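Local coordinates for protein AHL synthase (Burkholderia glumae, PDB 3P2H) that probably makes N-acyl-homoserine lactone quorum-sensing signals from fatty acyl-ACP and S-adenosyl-L-methionine, and can bind an inhibitor together with methylthioadenosine, at residues R152-H157 / A185-D190; S21-V26 / C65-L70; T3-A8 / D51-L56. The protein carries 3 engineered substitutions. All coordinates share one frame; numbering follows the deposited sequence.

Interaction 1: residues R152-H157 / A185-D190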
ATOM      1  N   ARG A 152      -5.811  -0.940 -13.159  1.00 18.20           N
ATOM      2  CA  ARG A 152      -5.983  -0.684 -14.585  1.00 20.32           C
ATOM      3  C   ARG A 152      -7.391  -0.167 -14.850  1.00 20.22           C
ATOM      4  O   ARG A 152      -7.573   0.814 -15.564  1.00 19.84           O
ATOM      5  CB  ARG A 152      -5.736  -1.960 -15.395  1.00 18.87           C
ATOM      6  CG  ARG A 152      -4.285  -2.420 -15.375  1.00 19.39           C
ATOM      7  CD  ARG A 152      -4.091  -3.735 -16.133  1.00 19.12           C
ATOM      8  NE  ARG A 152      -2.685  -4.118 -16.191  1.00 16.58           N
ATOM      9  CZ  ARG A 152      -2.240  -5.290 -16.637  1.00 17.39           C
ATOM     10  NH1 ARG A 152      -3.089  -6.213 -17.073  1.00 14.81           N
ATOM     11  NH2 ARG A 152      -0.939  -5.542 -16.642  1.00 15.60           N
ATOM     12  N   ARG A 153      -8.384  -0.820 -14.259  1.00 20.70           N
ATOM     13  CA  ARG A 153      -9.770  -0.411 -14.445  1.00 21.68           C
ATOM     14  C   ARG A 153     -10.019   0.993 -13.890  1.00 21.18           C
ATOM     15  O   ARG A 153     -10.761   1.779 -14.479  1.00 19.50           O
ATOM     16  CB  ARG A 153     -10.712  -1.404 -13.764  1.00 25.34           C
ATOM     17  CG  ARG A 153     -12.173  -1.178 -14.118  1.00 31.89           C
ATOM     18  CD  ARG A 153     -12.399  -1.503 -15.587  1.00 37.20           C
ATOM     19  NE  ARG A 153     -13.742  -1.171 -16.049  1.00 40.53           N
ATOM     20  CZ  ARG A 153     -14.117  -1.227 -17.325  1.00 43.41           C
ATOM     21  NH1 ARG A 153     -13.245  -1.609 -18.253  1.00 43.80           N
ATOM     22  NH2 ARG A 153     -15.353  -0.881 -17.678  1.00 44.39           N
ATOM     23  N   ILE A 154      -9.403   1.304 -12.753  1.00 19.37           N
ATOM     24  CA  ILE A 154      -9.561   2.619 -12.141  1.00 19.68           C
ATOM     25  C   ILE A 154      -8.973   3.698 -13.047  1.00 18.35           C
ATOM     26  O   ILE A 154      -9.393   4.853 -13.001  1.00 19.47           O
ATOM     27  CB  ILE A 154      -8.887   2.681 -10.741  1.00 19.50           C
ATOM     28  CG1 ILE A 154      -9.659   1.796  -9.760  1.00 18.91           C
ATOM     29  CG2 ILE A 154      -8.852   4.116 -10.234  1.00 20.47           C
ATOM     30  CD1 ILE A 154      -9.079   1.776  -8.358  1.00 19.70           C
ATOM     31  N   GLY A 155      -7.990   3.328 -13.861  1.00 17.90           N
ATOM     32  CA  GLY A 155      -7.415   4.289 -14.786  1.00 16.81           C
ATOM     33  C   GLY A 155      -6.049   4.866 -14.488  1.00 16.23           C
ATOM     34  O   GLY A 155      -5.529   5.650 -15.284  1.00 16.62           O
ATOM     35  N   VAL A 156      -5.459   4.493 -13.358  1.00 15.89           N
ATOM     36  CA  VAL A 156      -4.142   5.013 -13.004  1.00 14.77           C
ATOM     37  C   VAL A 156      -3.104   4.463 -13.966  1.00 14.56           C
ATOM     38  O   VAL A 156      -3.349   3.470 -14.635  1.00 16.56           O
ATOM     39  CB  VAL A 156      -3.746   4.620 -11.566  1.00 15.37           C
ATOM     40  CG1 VAL A 156      -4.815   5.092 -10.588  1.00 12.71           C
ATOM     41  CG2 VAL A 156      -3.551   3.114 -11.469  1.00 15.70           C
ATOM     42  N   HIS A 157      -1.948   5.113 -14.046  1.00 14.30           N
ATOM     43  CA  HIS A 157      -0.906   4.638 -14.934  1.00 14.92           C
ATOM     44  C   HIS A 157      -0.037   3.645 -14.191  1.00 15.04           C
ATOM     45  O   HIS A 157       0.955   4.006 -13.558  1.00 15.33           O
ATOM     46  CB  HIS A 157      -0.051   5.796 -15.465  1.00 14.13           C
ATOM     47  CG  HIS A 157       1.058   5.359 -16.376  1.00 14.67           C
ATOM     48  ND1 HIS A 157       1.966   6.243 -16.918  1.00 12.94           N
ATOM     49  CD2 HIS A 157       1.415   4.130 -16.827  1.00 15.12           C
ATOM     50  CE1 HIS A 157       2.836   5.579 -17.659  1.00 14.12           C
ATOM     51  NE2 HIS A 157       2.525   4.296 -17.621  1.00 15.12           N
ATOM     52  N   ALA A 185      -5.514  12.453 -12.546  1.00 16.83           N
ATOM     53  CA  ALA A 185      -6.861  12.668 -13.068  1.00 16.67           C
ATOM     54  C   ALA A 185      -7.775  11.498 -12.731  1.00 16.57           C
ATOM     55  O   ALA A 185      -8.913  11.692 -12.316  1.00 17.07           O
ATOM     56  CB  ALA A 185      -6.813  12.873 -14.578  1.00 18.48           C
ATOM     57  N   ALA A 186      -7.278  10.278 -12.910  1.00 16.31           N
ATOM     58  CA  ALA A 186      -8.075   9.091 -12.623  1.00 17.35           C
ATOM     59  C   ALA A 186      -8.505   9.019 -11.157  1.00 18.07           C
ATOM     60  O   ALA A 186      -9.529   8.416 -10.834  1.00 18.64           O
ATOM     61  CB  ALA A 186      -7.293   7.843 -12.990  1.00 17.57           C
ATOM     62  N   LEU A 187      -7.721   9.635 -10.278  1.00 17.10           N
ATOM     63  CA  LEU A 187      -8.006   9.619  -8.847  1.00 18.05           C
ATOM     64  C   LEU A 187      -8.650  10.910  -8.347  1.00 19.23           C
ATOM     65  O   LEU A 187      -8.878  11.062  -7.152  1.00 18.18           O
ATOM     66  CB  LEU A 187      -6.714   9.356  -8.065  1.00 15.70           C
ATOM     67  CG  LEU A 187      -6.037   8.018  -8.381  1.00 14.48           C
ATOM     68  CD1 LEU A 187      -4.649   7.961  -7.760  1.00 14.52           C
ATOM     69  CD2 LEU A 187      -6.912   6.887  -7.876  1.00 12.78           C
ATOM     70  N   ASP A 188      -8.933  11.834  -9.264  1.00 20.49           N
ATOM     71  CA  ASP A 188      -9.552  13.111  -8.915  1.00 21.07           C
ATOM     72  C   ASP A 188      -8.696  13.949  -7.982  1.00 20.62           C
ATOM     73  O   ASP A 188      -9.206  14.608  -7.079  1.00 20.48           O
ATOM     74  CB  ASP A 188     -10.922  12.876  -8.278  1.00 23.75           C
ATOM     75  CG  ASP A 188     -11.988  12.580  -9.303  1.00 28.38           C
ATOM     76  OD1 ASP A 188     -13.055  12.052  -8.928  1.00 30.20           O
ATOM     77  OD2 ASP A 188     -11.759  12.884 -10.494  1.00 31.56           O
ATOM     78  N   LEU A 189      -7.391  13.926  -8.209  1.00 19.98           N
ATOM     79  CA  LEU A 189      -6.463  14.686  -7.390  1.00 20.01           C
ATOM     80  C   LEU A 189      -5.984  15.946  -8.111  1.00 21.65           C
ATOM     81  O   LEU A 189      -6.103  16.069  -9.336  1.00 21.09           O
ATOM     82  CB  LEU A 189      -5.267  13.814  -7.021  1.00 19.60           C
ATOM     83  CG  LEU A 189      -5.628  12.523  -6.280  1.00 18.62           C
ATOM     84  CD1 LEU A 189      -4.385  11.658  -6.115  1.00 17.62           C
ATOM     85  CD2 LEU A 189      -6.249  12.865  -4.934  1.00 17.07           C
ATOM     86  N   ASP A 190      -5.450  16.878  -7.333  1.00 21.99           N
ATOM     87  CA  ASP A 190      -4.938  18.130  -7.860  1.00 23.60           C
ATOM     88  C   ASP A 190      -3.886  17.881  -8.938  1.00 24.56           C
ATOM     89  O   ASP A 190      -2.827  17.315  -8.663  1.00 25.14           O
ATOM     90  CB  ASP A 190      -4.341  18.944  -6.715  1.00 26.08           C
ATOM     91  CG  ASP A 190      -3.740  20.242  -7.177  1.00 28.08           C
ATOM     92  OD1 ASP A 190      -4.167  20.745  -8.238  1.00 28.48           O
ATOM     93  OD2 ASP A 190      -2.854  20.765  -6.467  1.00 29.11           O
TER
HETATM   94  O   HOH W   1     -11.165   6.714 -11.604  1.00 24.47           O
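Gly-155 and Ala-186 bring the C-terminal ends of two helices together, their CA atoms 5.3 Å apart, without any direct hydrogen bond between the segments. Helix 145-154 stops at Gly-155, which turns to positive phi (105°); helix 181-186 is closed by a Schellman motif at Asp-188, also at positive phi, whose N bonds to Ala-185 O. In this acetyltransferase-like fold of the autoinducer synthase family, helix 181-186 follows the last strand along the chain, 170-178, and the contact joins it to the turn that leads from helix 145-154 into strand 157-160.

With no side chain at Gly-155, Ala-186 CB rests directly on the peptide, 3.6 Å from Gly-155 C, and lies close to Ile-154 O as well. Gly-155 O accepts a hydrogen bond from Gln-182 NE2, one turn before Ala-186 in helix 181-186. Leu-187 carries the apolar half. Its CG stands anti to the carbonyl carbon (chi1 -61°), and from there CG and its two methyls reach Val-156: one methyl, Val-156 CG1, touches Leu-187 CG at 3.9 Å and both of its branches at similar range. Leu-187 CD2 also meets Ile-154 CG2, at 4.1 Å. Helix 120-133 flanks the cluster, Val-120 touching Ile-154 and Val-128 touching Leu-187; the Val-156 side chain lies about 8 Å from the bound inhibitor. A water donates to Ile-154 O at 2.9 Å; it also lies 2.5 Å from Ala-186 O, so short that this half of the bridge is doubtful.

Interaction 2: residues S21-V26 / C65-L70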
ATOM      1  N   SER A  21      -5.210  -4.983  14.222  1.00 16.06           N
ATOM      2  CA  SER A  21      -6.278  -5.972  14.238  1.00 17.15           C
ATOM      3  C   SER A  21      -6.871  -6.110  12.845  1.00 17.93           C
ATOM      4  O   SER A  21      -7.150  -7.219  12.387  1.00 18.68           O
ATOM      5  CB  SER A  21      -7.374  -5.555  15.224  1.00 18.71           C
ATOM      6  OG  SER A  21      -8.420  -6.516  15.267  1.00 21.73           O
ATOM      7  N   TYR A  22      -7.069  -4.983  12.168  1.00 17.25           N
ATOM      8  CA  TYR A  22      -7.627  -5.025  10.827  1.00 16.33           C
ATOM      9  C   TYR A  22      -6.668  -5.750   9.899  1.00 16.67           C
ATOM     10  O   TYR A  22      -7.088  -6.538   9.058  1.00 16.71           O
ATOM     11  CB  TYR A  22      -7.882  -3.624  10.289  1.00 15.64           C
ATOM     12  CG  TYR A  22      -8.418  -3.640   8.877  1.00 17.08           C
ATOM     13  CD1 TYR A  22      -9.723  -4.063   8.608  1.00 15.40           C
ATOM     14  CD2 TYR A  22      -7.618  -3.258   7.806  1.00 15.16           C
ATOM     15  CE1 TYR A  22     -10.211  -4.099   7.303  1.00 16.64           C
ATOM     16  CE2 TYR A  22      -8.095  -3.292   6.503  1.00 15.53           C
ATOM     17  CZ  TYR A  22      -9.389  -3.711   6.258  1.00 15.64           C
ATOM     18  OH  TYR A  22      -9.852  -3.740   4.969  1.00 14.58           O
ATOM     19  N   ARG A  23      -5.375  -5.483  10.049  1.00 15.99           N
ATOM     20  CA  ARG A  23      -4.391  -6.146   9.207  1.00 15.77           C
ATOM     21  C   ARG A  23      -4.343  -7.642   9.500  1.00 15.34           C
ATOM     22  O   ARG A  23      -4.183  -8.448   8.587  1.00 14.50           O
ATOM     23  CB  ARG A  23      -3.012  -5.499   9.383  1.00 14.65           C
ATOM     24  CG  ARG A  23      -2.850  -4.248   8.526  1.00 15.70           C
ATOM     25  CD  ARG A  23      -1.570  -3.483   8.817  1.00 17.21           C
ATOM     26  NE  ARG A  23      -0.372  -4.308   8.733  1.00 15.46           N
ATOM     27  CZ  ARG A  23       0.860  -3.824   8.823  1.00 16.35           C
ATOM     28  NH1 ARG A  23       1.042  -2.521   8.986  1.00 14.55           N
ATOM     29  NH2 ARG A  23       1.905  -4.636   8.767  1.00 15.31           N
ATOM     30  N   TYR A  24      -4.492  -8.013  10.769  1.00 15.85           N
ATOM     31  CA  TYR A  24      -4.483  -9.424  11.129  1.00 17.83           C
ATOM     32  C   TYR A  24      -5.629 -10.139  10.419  1.00 17.00           C
ATOM     33  O   TYR A  24      -5.446 -11.195   9.819  1.00 16.74           O
ATOM     34  CB  TYR A  24      -4.660  -9.618  12.636  1.00 18.75           C
ATOM     35  CG  TYR A  24      -4.687 -11.083  13.026  1.00 18.61           C
ATOM     36  CD1 TYR A  24      -3.500 -11.796  13.205  1.00 19.10           C
ATOM     37  CD2 TYR A  24      -5.895 -11.773  13.149  1.00 18.73           C
ATOM     38  CE1 TYR A  24      -3.511 -13.163  13.491  1.00 20.56           C
ATOM     39  CE2 TYR A  24      -5.920 -13.144  13.434  1.00 20.03           C
ATOM     40  CZ  TYR A  24      -4.720 -13.831  13.601  1.00 19.52           C
ATOM     41  OH  TYR A  24      -4.718 -15.183  13.855  1.00 17.22           O
ATOM     42  N   ARG A  25      -6.816  -9.556  10.495  1.00 17.64           N
ATOM     43  CA  ARG A  25      -7.988 -10.155   9.877  1.00 20.22           C
ATOM     44  C   ARG A  25      -7.878 -10.301   8.359  1.00 18.82           C
ATOM     45  O   ARG A  25      -8.333 -11.289   7.793  1.00 18.03           O
ATOM     46  CB  ARG A  25      -9.231  -9.349  10.260  1.00 22.11           C
ATOM     47  CG  ARG A  25      -9.572  -9.488  11.747  1.00 27.08           C
ATOM     48  CD  ARG A  25     -10.763  -8.638  12.149  1.00 29.86           C
ATOM     49  NE  ARG A  25     -10.375  -7.275  12.495  1.00 33.38           N
ATOM     50  CZ  ARG A  25     -11.103  -6.204  12.197  1.00 35.40           C
ATOM     51  NH1 ARG A  25     -12.249  -6.352  11.547  1.00 35.29           N
ATOM     52  NH2 ARG A  25     -10.691  -4.987  12.546  1.00 35.12           N
ATOM     53  N   VAL A  26      -7.258  -9.329   7.703  1.00 17.98           N
ATOM     54  CA  VAL A  26      -7.116  -9.383   6.253  1.00 16.78           C
ATOM     55  C   VAL A  26      -5.964 -10.271   5.771  1.00 17.36           C
ATOM     56  O   VAL A  26      -6.167 -11.225   5.016  1.00 17.09           O
ATOM     57  CB  VAL A  26      -6.900  -7.974   5.659  1.00 16.49           C
ATOM     58  CG1 VAL A  26      -6.625  -8.082   4.160  1.00 17.39           C
ATOM     59  CG2 VAL A  26      -8.121  -7.106   5.907  1.00 18.19           C
ATOM     60  N   CYS A  65     -12.099  -0.123   7.251  1.00 19.48           N
ATOM     61  CA  CYS A  65     -12.517  -0.942   6.126  1.00 19.85           C
ATOM     62  C   CYS A  65     -11.471  -0.875   5.016  1.00 19.47           C
ATOM     63  O   CYS A  65     -11.735  -1.251   3.879  1.00 18.77           O
ATOM     64  CB  CYS A  65     -13.879  -0.475   5.603  1.00 19.73           C
ATOM     65  SG  CYS A  65     -13.943   1.261   5.095  1.00 21.33           S
ATOM     66  N   GLY A  66     -10.277  -0.402   5.356  1.00 18.66           N
ATOM     67  CA  GLY A  66      -9.222  -0.307   4.369  1.00 16.96           C
ATOM     68  C   GLY A  66      -7.920   0.187   4.970  1.00 16.55           C
ATOM     69  O   GLY A  66      -7.933   0.925   5.953  1.00 17.28           O
ATOM     70  N   CYS A  67      -6.797  -0.229   4.395  1.00 15.08           N
ATOM     71  CA  CYS A  67      -5.500   0.202   4.898  1.00 15.87           C
ATOM     72  C   CYS A  67      -4.439   0.238   3.808  1.00 15.14           C
ATOM     73  O   CYS A  67      -4.613  -0.332   2.730  1.00 14.65           O
ATOM     74  CB  CYS A  67      -5.025  -0.712   6.035  1.00 13.89           C
ATOM     75  SG  CYS A  67      -4.611  -2.421   5.568  1.00 17.69           S
ATOM     76  N   ALA A  68      -3.343   0.923   4.103  1.00 13.68           N
ATOM     77  CA  ALA A  68      -2.225   1.026   3.185  1.00 15.05           C
ATOM     78  C   ALA A  68      -1.008   1.492   3.967  1.00 15.17           C
ATOM     79  O   ALA A  68      -1.132   2.185   4.976  1.00 15.28           O
ATOM     80  CB  ALA A  68      -2.536   2.003   2.064  1.00 15.16           C
ATOM     81  N   ARG A  69       0.162   1.085   3.500  1.00 15.05           N
ATOM     82  CA  ARG A  69       1.414   1.445   4.142  1.00 15.85           C
ATOM     83  C   ARG A  69       2.308   2.105   3.105  1.00 15.38           C
ATOM     84  O   ARG A  69       2.432   1.610   1.989  1.00 14.42           O
ATOM     85  CB  ARG A  69       2.089   0.184   4.698  1.00 14.65           C
ATOM     86  CG  ARG A  69       3.409   0.438   5.383  1.00 16.25           C
ATOM     87  CD  ARG A  69       3.823  -0.738   6.252  1.00 14.90           C
ATOM     88  NE  ARG A  69       4.301  -1.880   5.480  1.00 13.64           N
ATOM     89  CZ  ARG A  69       4.711  -3.020   6.024  1.00 14.02           C
ATOM     90  NH1 ARG A  69       4.688  -3.166   7.341  1.00 13.49           N
ATOM     91  NH2 ARG A  69       5.168  -3.999   5.259  1.00 10.51           N
ATOM     92  N   LEU A  70       2.912   3.230   3.477  1.00 14.64           N
ATOM     93  CA  LEU A  70       3.804   3.957   2.580  1.00 15.19           C
ATOM     94  C   LEU A  70       5.187   4.093   3.204  1.00 15.42           C
ATOM     95  O   LEU A  70       5.317   4.485   4.365  1.00 14.97           O
ATOM     96  CB  LEU A  70       3.235   5.348   2.272  1.00 14.69           C
ATOM     97  CG  LEU A  70       2.018   5.372   1.338  1.00 15.13           C
ATOM     98  CD1 LEU A  70       1.424   6.766   1.292  1.00 15.54           C
ATOM     99  CD2 LEU A  70       2.444   4.933  -0.046  1.00 15.25           C
TER
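Tyr-22 and Arg-23, on helix 13-30, lie across Cys-67 of strand 64-72; the axes of the two short segments pass 9.3 Å apart, with 98° between their N-to-C directions. Tyr-22 has CG anti to its backbone N (chi1 178°), and its ring runs crosswise to the strand, the hydroxyl end at the Cys-65 to Gly-66 peptide. Cys-67 SG meets the ring at the edge, in plane, 3.7 Å from Tyr-22 CE2: a sulfur-aromatic contact. One face of the ring takes Val-26 CG2 from the next turn of the helix, offset toward the rim. Tyr-22 OH lies 3.3 Å from Cys-65 C and is hydrogen-bonded to Thr-106 OG1. The strand is irregular just here, Cys-65 and Gly-66 together facing Gly-57 as a classic beta bulge. Farther along, Arg-23 CG packs on Cys-67 SG at 3.9 Å. The guanidinium groups of Arg-23 and Arg-69 then approach with planes perpendicular, Arg-23 NH2 3.5 Å from Arg-69 NH1, two donors that cannot bond each other. Acid groups probably offset the repulsion: Asp-48 OD1 forms salt bridges to NH1 of both arginines, Glu-43 pairs with Arg-23 NE, and Asp-45, which lines the methylthioadenosine pocket, pairs with Arg-69 NH1.

Interaction 3: residues T3-A8 / D51-L56; sequences TFVHEA and DTVYVL
Phe-4 pairs with Leu-56 and His-6 with Tyr-54 as hydrogen-bonded antiparallel pairs, with Val-5 and Val-55 the non-hydrogen-bonded pair between them. The strand segments run at 166° to each other, joining strand 2-6, at the end of the sheet, to strand 53-58. Each hydrogen-bonded pair exchanges two backbone bonds, the shortest from Phe-4 N to Leu-56 O at 2.7 Å.

His-6 can be followed outward. Its CB lies 3.9 Å from Tyr-54 O, the oxygen that also receives the His-6 amide. CG stands anti to the carbonyl carbon (chi1 -60°), which starts the ring toward Leu-56. CD2 reaches Leu-56 CG at 4.0 Å, and NE2 at the far end lies near both Leu-56 CG and Leu-56 CD1; the two side chains cross at about a right angle. Leu-56 continues to Ile-15 and Leu-19 of helix 13-30.

On the other face, Val-5 and Val-55 lie side by side, their CG2 methyls 4.2 Å apart, and Val-5 CG1 meets Val-53 CG1. Helix 120-133 packs on this face through Met-123 and Cys-130. The charged end of Glu-7 turns to a salt bridge with Arg-134, and the Tyr-54 hydroxyl to a hydrogen bond with Asp-48. Across the contact, then, backbone bonds hold the strand register, while the side chains on each face add van der Waals packing, His-6 NE2 being the one nitrogen among them.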
ATOM      1  N   THR A   3     -11.155   8.519   4.156  1.00 17.55           N
ATOM      2  CA  THR A   3      -9.762   8.143   4.379  1.00 17.28           C
ATOM      3  C   THR A   3      -9.034   9.025   5.393  1.00 17.43           C
ATOM      4  O   THR A   3      -9.286  10.227   5.491  1.00 14.74           O
ATOM      5  CB  THR A   3      -8.984   8.148   3.053  1.00 16.17           C
ATOM      6  OG1 THR A   3      -8.963   9.474   2.520  1.00 15.10           O
ATOM      7  CG2 THR A   3      -9.655   7.214   2.041  1.00 17.39           C
ATOM      8  N   PHE A   4      -8.129   8.401   6.141  1.00 16.67           N
ATOM      9  CA  PHE A   4      -7.348   9.075   7.172  1.00 16.99           C
ATOM     10  C   PHE A   4      -5.879   8.727   7.004  1.00 17.22           C
ATOM     11  O   PHE A   4      -5.504   7.560   7.095  1.00 17.16           O
ATOM     12  CB  PHE A   4      -7.801   8.624   8.565  1.00 16.30           C
ATOM     13  CG  PHE A   4      -9.240   8.909   8.854  1.00 17.13           C
ATOM     14  CD1 PHE A   4     -10.250   8.177   8.230  1.00 17.40           C
ATOM     15  CD2 PHE A   4      -9.595   9.925   9.734  1.00 16.65           C
ATOM     16  CE1 PHE A   4     -11.587   8.454   8.479  1.00 15.18           C
ATOM     17  CE2 PHE A   4     -10.936  10.209   9.987  1.00 17.47           C
ATOM     18  CZ  PHE A   4     -11.929   9.474   9.360  1.00 14.44           C
ATOM     19  N   VAL A   5      -5.055   9.740   6.759  1.00 16.92           N
ATOM     20  CA  VAL A   5      -3.623   9.534   6.589  1.00 16.18           C
ATOM     21  C   VAL A   5      -2.875   9.932   7.862  1.00 16.15           C
ATOM     22  O   VAL A   5      -2.981  11.066   8.336  1.00 14.99           O
ATOM     23  CB  VAL A   5      -3.081  10.355   5.405  1.00 15.55           C
ATOM     24  CG1 VAL A   5      -1.604  10.087   5.218  1.00 14.72           C
ATOM     25  CG2 VAL A   5      -3.844   9.999   4.140  1.00 14.88           C
ATOM     26  N   HIS A   6      -2.118   8.984   8.403  1.00 16.23           N
ATOM     27  CA  HIS A   6      -1.345   9.199   9.618  1.00 16.34           C
ATOM     28  C   HIS A   6       0.136   9.272   9.254  1.00 17.15           C
ATOM     29  O   HIS A   6       0.731   8.271   8.859  1.00 14.88           O
ATOM     30  CB  HIS A   6      -1.586   8.042  10.591  1.00 17.13           C
ATOM     31  CG  HIS A   6      -3.019   7.874  10.994  1.00 17.73           C
ATOM     32  ND1 HIS A   6      -3.555   8.474  12.116  1.00 17.16           N
ATOM     33  CD2 HIS A   6      -4.037   7.193  10.413  1.00 17.36           C
ATOM     34  CE1 HIS A   6      -4.837   8.169  12.207  1.00 17.15           C
ATOM     35  NE2 HIS A   6      -5.155   7.392  11.186  1.00 16.62           N
ATOM     36  N   GLU A   7       0.722  10.462   9.374  1.00 18.52           N
ATOM     37  CA  GLU A   7       2.136  10.662   9.053  1.00 19.98           C
ATOM     38  C   GLU A   7       2.835  11.536  10.093  1.00 20.44           C
ATOM     39  O   GLU A   7       3.705  12.338   9.752  1.00 20.89           O
ATOM     40  CB  GLU A   7       2.274  11.287   7.654  1.00 19.54           C
ATOM     41  CG  GLU A   7       1.350  12.458   7.406  1.00 23.10           C
ATOM     42  CD  GLU A   7       1.306  12.910   5.948  1.00 24.89           C
ATOM     43  OE1 GLU A   7       0.266  13.465   5.544  1.00 25.82           O
ATOM     44  OE2 GLU A   7       2.299  12.734   5.208  1.00 24.87           O
ATOM     45  N   ALA A   8       2.467  11.356  11.361  1.00 20.38           N
ATOM     46  CA  ALA A   8       3.034  12.141  12.454  1.00 20.70           C
ATOM     47  C   ALA A   8       3.966  11.353  13.373  1.00 21.83           C
ATOM     48  O   ALA A   8       4.037  11.626  14.571  1.00 23.16           O
ATOM     49  CB  ALA A   8       1.904  12.759  13.278  1.00 20.02           C
ATOM     50  N   ASP A  51       8.510   6.090  11.546  1.00 19.11           N
ATOM     51  CA  ASP A  51       8.462   6.912  10.338  1.00 19.41           C
ATOM     52  C   ASP A  51       7.535   6.395   9.234  1.00 17.65           C
ATOM     53  O   ASP A  51       7.332   7.065   8.222  1.00 16.38           O
ATOM     54  CB  ASP A  51       9.883   7.106   9.784  1.00 19.76           C
ATOM     55  CG  ASP A  51      10.476   5.833   9.218  1.00 21.99           C
ATOM     56  OD1 ASP A  51      10.635   5.759   7.981  1.00 22.82           O
ATOM     57  OD2 ASP A  51      10.778   4.905   9.999  1.00 19.43           O
ATOM     58  N   THR A  52       6.963   5.211   9.438  1.00 16.60           N
ATOM     59  CA  THR A  52       6.066   4.627   8.449  1.00 14.40           C
ATOM     60  C   THR A  52       4.815   5.483   8.304  1.00 14.77           C
ATOM     61  O   THR A  52       4.316   6.026   9.284  1.00 13.38           O
ATOM     62  CB  THR A  52       5.646   3.200   8.857  1.00 13.65           C
ATOM     63  OG1 THR A  52       6.815   2.389   9.016  1.00 14.58           O
ATOM     64  CG2 THR A  52       4.751   2.582   7.796  1.00 10.94           C
ATOM     65  N   VAL A  53       4.322   5.615   7.076  1.00 13.77           N
ATOM     66  CA  VAL A  53       3.115   6.398   6.818  1.00 14.19           C
ATOM     67  C   VAL A  53       1.968   5.422   6.598  1.00 14.99           C
ATOM     68  O   VAL A  53       2.137   4.411   5.916  1.00 13.52           O
ATOM     69  CB  VAL A  53       3.280   7.298   5.566  1.00 16.62           C
ATOM     70  CG1 VAL A  53       1.974   8.016   5.250  1.00 16.24           C
ATOM     71  CG2 VAL A  53       4.389   8.311   5.810  1.00 16.06           C
ATOM     72  N   TYR A  54       0.810   5.714   7.186  1.00 14.31           N
ATOM     73  CA  TYR A  54      -0.350   4.831   7.050  1.00 15.37           C
ATOM     74  C   TYR A  54      -1.616   5.526   6.573  1.00 16.27           C
ATOM     75  O   TYR A  54      -1.877   6.687   6.895  1.00 17.37           O
ATOM     76  CB  TYR A  54      -0.680   4.159   8.385  1.00 14.19           C
ATOM     77  CG  TYR A  54       0.402   3.275   8.946  1.00 14.00           C
ATOM     78  CD1 TYR A  54       0.632   2.001   8.428  1.00 14.11           C
ATOM     79  CD2 TYR A  54       1.196   3.714  10.003  1.00 13.46           C
ATOM     80  CE1 TYR A  54       1.629   1.182   8.953  1.00 15.17           C
ATOM     81  CE2 TYR A  54       2.193   2.909  10.536  1.00 14.66           C
ATOM     82  CZ  TYR A  54       2.406   1.648  10.011  1.00 15.36           C
ATOM     83  OH  TYR A  54       3.394   0.860  10.548  1.00 15.95           O
ATOM     84  N   VAL A  55      -2.409   4.786   5.811  1.00 16.12           N
ATOM     85  CA  VAL A  55      -3.677   5.278   5.318  1.00 15.25           C
ATOM     86  C   VAL A  55      -4.726   4.309   5.849  1.00 16.04           C
ATOM     87  O   VAL A  55      -4.575   3.099   5.707  1.00 15.77           O
ATOM     88  CB  VAL A  55      -3.744   5.269   3.772  1.00 17.50           C
ATOM     89  CG1 VAL A  55      -5.117   5.776   3.308  1.00 15.19           C
ATOM     90  CG2 VAL A  55      -2.628   6.121   3.188  1.00 16.16           C
ATOM     91  N   LEU A  56      -5.769   4.833   6.485  1.00 15.70           N
ATOM     92  CA  LEU A  56      -6.846   3.989   6.998  1.00 15.95           C
ATOM     93  C   LEU A  56      -8.161   4.475   6.407  1.00 15.88           C
ATOM     94  O   LEU A  56      -8.402   5.675   6.322  1.00 14.99           O
ATOM     95  CB  LEU A  56      -6.953   4.060   8.529  1.00 18.24           C
ATOM     96  CG  LEU A  56      -5.765   3.730   9.434  1.00 20.34           C
ATOM     97  CD1 LEU A  56      -6.283   3.441  10.836  1.00 20.32           C
ATOM     98  CD2 LEU A  56      -5.014   2.531   8.911  1.00 23.23           C
TER
HETATM   99  O   HOH W   2       1.677   7.102  11.002  1.00 23.93           O

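From the N terminus, strand 2-6 runs into helix 13-30, and the chain returns at strand 53-58 to close interaction 3 over 42 intervening residues. Segment 21-26 lies inside that loop but finds its partner beyond it, in 65-70, so interactions 2 and 3 cross. They also touch: strands 53-58 and 64-72 are sheet neighbours, with probable hydrogen bonds from Leu-70 N to Val-53 O and from Val-55 N to Ala-68 O. Interaction 1 follows in series, closing a largely strand-built loop near the C terminus, its centre 22 Å from that of interaction 2. Helix 120-133 touches residues of both interactions 1 and 3.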